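Local coordinates for extracellular solute-binding protein (Bordetella parapertussis, PDB 3PU5) that probably captures a small solute, perhaps a polyamine, outside the cytoplasmic membrane and hands it to an ABC-type importer, at residues 75-83 / 245-253. Residues are numbered along the deposited sequence; the frame is centred on the assembly and turned at random.
Sequences RAKKLAQVD and AVVKGGKED
Ala-80 N bonds to Val-246 O at 2.7 Å, nearly straight at 169°, and Lys-248 N to Lys-78 O at 3.0 Å. These two bonds flank Leu-79 and Val-247, a non-hydrogen-bonded antiparallel pair and the single bridge between the loop after helix 67-75 and the chain leaving strand 238-246. One water takes the place of a direct Val-246 N to Ala-80 O bond; another donates to both Lys-78 O and Lys-248 O, giving Lys-78 O a second donor. The extended Lys-248 side chain runs across the Leu-79 peptide, its CG 3.6 Å from Leu-79 C, and delivers NZ to Lys-77 O at 3.0 Å, from above the carbonyl plane.

Apolar contacts form two patches. Both methyls of Leu-79 rest against Ala-245 CB, with CD1 3.7 Å away; Met-70, Leu-73 and Ile-74 of helix 67-75 also pack on Leu-79. With its CG1 anti to the backbone N (chi1 178°), Val-246 sends that methyl to Ala-80 CB and the other, CG2, to Val-82 CG1 at 3.8 Å; Ala-255 and Lys-256 of helix 252-262 adjoin Val-246.

Lys-77, with positive phi, closes helix 67-75 in a Schellman motif and so places the carbonyl that Lys-248 grips. Across the contact, a type II turn from Val-247 to Gly-250 leads into helix 252-262, and Glu-252 reaches back with the anti lone pair of OE2 to Gly-249 N (2.7 Å), its carboxylate lying against Ala-80 CB. Backbone bonds from Ala-245 to Ala-63 and from Val-247 to Asp-61 tie the chain to strand 62-65 and the residue just before it. Main-chain carbonyls accept all three direct bonds and Lys-248 NZ is the one side-chain donor, so the polar join rests mainly on backbone.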
ATOM      1  N   ARG A  75      11.983  10.780  11.249  1.00 17.67           N
ATOM      2  CA  ARG A  75      12.633  12.081  11.328  1.00 21.50           C
ATOM      3  C   ARG A  75      12.927  12.493  12.773  1.00 21.57           C
ATOM      4  O   ARG A  75      13.879  13.232  13.028  1.00 19.07           O
ATOM      5  CB  ARG A  75      11.766  13.143  10.648  1.00 23.12           C
ATOM      6  CG  ARG A  75      11.594  12.924   9.151  1.00 27.17           C
ATOM      7  CD  ARG A  75      12.936  12.938   8.443  1.00 33.36           C
ATOM      8  NE  ARG A  75      13.629  14.211   8.638  1.00 39.83           N
ATOM      9  CZ  ARG A  75      14.751  14.558   8.011  1.00 47.16           C
ATOM     10  NH1 ARG A  75      15.312  13.726   7.135  1.00 48.70           N
ATOM     11  NH2 ARG A  75      15.308  15.741   8.256  1.00 43.58           N
ATOM     12  N   ALA A  76      12.112  12.013  13.712  1.00 18.62           N
ATOM     13  CA  ALA A  76      12.277  12.363  15.121  1.00 15.15           C
ATOM     14  C   ALA A  76      13.023  11.299  15.943  1.00 15.87           C
ATOM     15  O   ALA A  76      13.065  11.381  17.169  1.00 15.59           O
ATOM     16  CB  ALA A  76      10.926  12.675  15.750  1.00 16.25           C
ATOM     17  N   LYS A  77      13.595  10.307  15.265  1.00 14.12           N
ATOM     18  CA  LYS A  77      14.425   9.282  15.910  1.00 17.43           C
ATOM     19  C   LYS A  77      13.694   8.488  17.003  1.00 16.99           C
ATOM     20  O   LYS A  77      14.257   8.221  18.080  1.00 16.28           O
ATOM     21  CB  LYS A  77      15.700   9.903  16.499  1.00 17.69           C
ATOM     22  CG  LYS A  77      16.329  10.999  15.646  1.00 17.77           C
ATOM     23  CD  LYS A  77      16.805  10.492  14.288  1.00 21.14           C
ATOM     24  CE  LYS A  77      17.482  11.624  13.499  1.00 25.42           C
ATOM     25  NZ  LYS A  77      17.949  11.204  12.141  1.00 23.81           N
ATOM     26  N   LYS A  78      12.454   8.097  16.730  1.00 13.36           N
ATOM     27  CA  LYS A  78      11.655   7.405  17.745  1.00 14.29           C
ATOM     28  C   LYS A  78      11.621   5.884  17.571  1.00 14.72           C
ATOM     29  O   LYS A  78      10.996   5.176  18.360  1.00 15.00           O
ATOM     30  CB  LYS A  78      10.233   7.971  17.788  1.00 13.02           C
ATOM     31  CG  LYS A  78      10.164   9.412  18.295  1.00 16.65           C
ATOM     32  CD  LYS A  78      10.543   9.469  19.770  1.00 16.85           C
ATOM     33  CE  LYS A  78      10.438  10.875  20.317  1.00 21.15           C
ATOM     34  NZ  LYS A  78      11.038  10.935  21.687  1.00 25.87           N
ATOM     35  N   LEU A  79      12.308   5.379  16.553  1.00 13.92           N
ATOM     36  CA  LEU A  79      12.242   3.960  16.223  1.00 13.42           C
ATOM     37  C   LEU A  79      13.592   3.293  16.441  1.00 13.22           C
ATOM     38  O   LEU A  79      14.619   3.883  16.156  1.00 14.10           O
ATOM     39  CB  LEU A  79      11.819   3.805  14.764  1.00 14.24           C
ATOM     40  CG  LEU A  79      10.544   4.568  14.401  1.00 14.47           C
ATOM     41  CD1 LEU A  79      10.232   4.411  12.907  1.00 16.56           C
ATOM     42  CD2 LEU A  79       9.392   4.069  15.253  1.00 14.14           C
ATOM     43  N   ALA A  80      13.597   2.063  16.946  1.00 13.92           N
ATOM     44  CA  ALA A  80      14.862   1.382  17.198  1.00 14.19           C
ATOM     45  C   ALA A  80      15.418   0.756  15.925  1.00 14.77           C
ATOM     46  O   ALA A  80      14.667   0.351  15.038  1.00 12.52           O
ATOM     47  CB  ALA A  80      14.699   0.325  18.291  1.00 13.23           C
ATOM     48  N   GLN A  81      16.739   0.676  15.841  1.00 13.80           N
ATOM     49  CA  GLN A  81      17.386  -0.000  14.722  1.00 16.84           C
ATOM     50  C   GLN A  81      17.054  -1.493  14.722  1.00 16.31           C
ATOM     51  O   GLN A  81      16.999  -2.130  15.775  1.00 16.87           O
ATOM     52  CB  GLN A  81      18.906   0.212  14.766  1.00 19.92           C
ATOM     53  CG  GLN A  81      19.575  -0.359  16.026  1.00 27.14           C
ATOM     54  CD  GLN A  81      21.055   0.006  16.143  1.00 34.95           C
ATOM     55  OE1 GLN A  81      21.908  -0.532  15.420  1.00 35.10           O
ATOM     56  NE2 GLN A  81      21.368   0.913  17.069  1.00 29.49           N
ATOM     57  N   VAL A  82      16.810  -2.043  13.540  1.00 13.55           N
ATOM     58  CA  VAL A  82      16.572  -3.468  13.400  1.00 14.74           C
ATOM     59  C   VAL A  82      17.306  -3.987  12.172  1.00 16.27           C
ATOM     60  O   VAL A  82      17.475  -3.265  11.188  1.00 17.56           O
ATOM     61  CB  VAL A  82      15.062  -3.810  13.274  1.00 15.28           C
ATOM     62  CG1 VAL A  82      14.330  -3.566  14.593  1.00 14.22           C
ATOM     63  CG2 VAL A  82      14.414  -3.021  12.136  1.00 13.45           C
ATOM     64  N   ASP A  83      17.741  -5.240  12.234  1.00 16.47           N
ATOM     65  CA  ASP A  83      18.376  -5.880  11.092  1.00 17.22           C
ATOM     66  C   ASP A  83      18.232  -7.393  11.166  1.00 16.49           C
ATOM     67  O   ASP A  83      17.543  -7.927  12.038  1.00 14.61           O
ATOM     68  CB  ASP A  83      19.860  -5.483  10.991  1.00 18.53           C
ATOM     69  CG  ASP A  83      20.662  -5.868  12.222  1.00 20.83           C
ATOM     70  OD1 ASP A  83      20.358  -6.903  12.850  1.00 20.84           O
ATOM     71  OD2 ASP A  83      21.614  -5.135  12.557  1.00 26.50           O
ATOM     72  N   ALA A 245       7.580  -1.014  12.903  1.00  8.90           N
ATOM     73  CA  ALA A 245       8.820  -0.599  13.540  1.00 10.85           C
ATOM     74  C   ALA A 245       8.773  -0.818  15.052  1.00 12.71           C
ATOM     75  O   ALA A 245       7.700  -0.801  15.668  1.00  9.49           O
ATOM     76  CB  ALA A 245       9.119   0.878  13.229  1.00  9.40           C
ATOM     77  N   VAL A 246       9.957  -0.994  15.634  1.00 12.82           N
ATOM     78  CA  VAL A 246      10.118  -1.097  17.078  1.00 12.83           C
ATOM     79  C   VAL A 246      10.276   0.292  17.703  1.00 12.96           C
ATOM     80  O   VAL A 246      11.151   1.060  17.305  1.00 13.55           O
ATOM     81  CB  VAL A 246      11.361  -1.936  17.430  1.00 10.95           C
ATOM     82  CG1 VAL A 246      11.553  -1.991  18.946  1.00 12.06           C
ATOM     83  CG2 VAL A 246      11.236  -3.343  16.850  1.00 11.78           C
ATOM     84  N   VAL A 247       9.436   0.599  18.690  1.00 11.93           N
ATOM     85  CA  VAL A 247       9.472   1.886  19.394  1.00 13.79           C
ATOM     86  C   VAL A 247      10.612   1.978  20.415  1.00 14.09           C
ATOM     87  O   VAL A 247      10.680   1.175  21.352  1.00 12.68           O
ATOM     88  CB  VAL A 247       8.134   2.140  20.123  1.00 15.82           C
ATOM     89  CG1 VAL A 247       8.226   3.379  21.013  1.00 15.14           C
ATOM     90  CG2 VAL A 247       6.986   2.249  19.105  1.00 11.93           C
ATOM     91  N   LYS A 248      11.508   2.945  20.226  1.00 12.63           N
ATOM     92  CA  LYS A 248      12.638   3.133  21.141  1.00 14.24           C
ATOM     93  C   LYS A 248      12.162   3.249  22.579  1.00 14.57           C
ATOM     94  O   LYS A 248      11.277   4.045  22.872  1.00 13.29           O
ATOM     95  CB  LYS A 248      13.412   4.410  20.797  1.00 17.88           C
ATOM     96  CG  LYS A 248      14.537   4.260  19.799  1.00 17.93           C
ATOM     97  CD  LYS A 248      15.376   5.542  19.776  1.00 18.42           C
ATOM     98  CE  LYS A 248      16.176   5.668  18.485  1.00 19.50           C
ATOM     99  NZ  LYS A 248      16.929   6.962  18.432  1.00 22.80           N
ATOM    100  N   GLY A 249      12.754   2.464  23.477  1.00 15.92           N
ATOM    101  CA  GLY A 249      12.453   2.568  24.897  1.00 15.28           C
ATOM    102  C   GLY A 249      11.288   1.714  25.361  1.00 18.32           C
ATOM    103  O   GLY A 249      10.963   1.699  26.544  1.00 17.01           O
ATOM    104  N   GLY A 250      10.641   1.015  24.433  1.00 16.14           N
ATOM    105  CA  GLY A 250       9.588   0.081  24.795  1.00 16.33           C
ATOM    106  C   GLY A 250      10.205  -1.260  25.162  1.00 16.66           C
ATOM    107  O   GLY A 250      11.400  -1.334  25.448  1.00 16.23           O
ATOM    108  N   LYS A 251       9.395  -2.319  25.170  1.00 16.13           N
ATOM    109  CA  LYS A 251       9.904  -3.664  25.421  1.00 14.41           C
ATOM    110  C   LYS A 251      10.522  -4.188  24.133  1.00 15.80           C
ATOM    111  O   LYS A 251       9.921  -4.999  23.423  1.00 14.08           O
ATOM    112  CB  LYS A 251       8.780  -4.587  25.899  1.00 16.53           C
ATOM    113  CG  LYS A 251       8.212  -4.207  27.269  1.00 17.11           C
ATOM    114  CD  LYS A 251       7.015  -5.066  27.638  1.00 19.70           C
ATOM    115  CE  LYS A 251       6.527  -4.758  29.053  1.00 21.94           C
ATOM    116  NZ  LYS A 251       5.780  -3.489  29.092  1.00 20.62           N
ATOM    117  N   GLU A 252      11.730  -3.709  23.839  1.00 15.97           N
ATOM    118  CA  GLU A 252      12.302  -3.819  22.500  1.00 15.95           C
ATOM    119  C   GLU A 252      12.551  -5.245  22.045  1.00 14.63           C
ATOM    120  O   GLU A 252      12.378  -5.555  20.872  1.00 13.61           O
ATOM    121  CB  GLU A 252      13.579  -2.981  22.389  1.00 17.36           C
ATOM    122  CG  GLU A 252      13.328  -1.497  22.616  1.00 16.86           C
ATOM    123  CD  GLU A 252      14.512  -0.639  22.233  1.00 17.90           C
ATOM    124  OE1 GLU A 252      15.527  -1.197  21.774  1.00 22.00           O
ATOM    125  OE2 GLU A 252      14.425   0.598  22.379  1.00 19.90           O
ATOM    126  N   ASP A 253      12.942  -6.118  22.968  1.00 15.45           N
ATOM    127  CA  ASP A 253      13.210  -7.507  22.603  1.00 16.28           C
ATOM    128  C   ASP A 253      11.935  -8.278  22.281  1.00 12.58           C
ATOM    129  O   ASP A 253      11.896  -9.055  21.332  1.00 14.03           O
ATOM    130  CB  ASP A 253      14.037  -8.214  23.681  1.00 19.74           C
ATOM    131  CG  ASP A 253      15.483  -7.738  23.703  1.00 22.37           C
ATOM    132  OD1 ASP A 253      16.000  -7.370  22.625  1.00 26.73           O
ATOM    133  OD2 ASP A 253      16.099  -7.720  24.789  1.00 30.18           O
TER
HETATM  134  O   HOH W   1      10.564   6.094  21.175  1.00 19.66           O
HETATM  135  O   HOH W   2      12.300  -0.647  14.310  1.00 11.44           O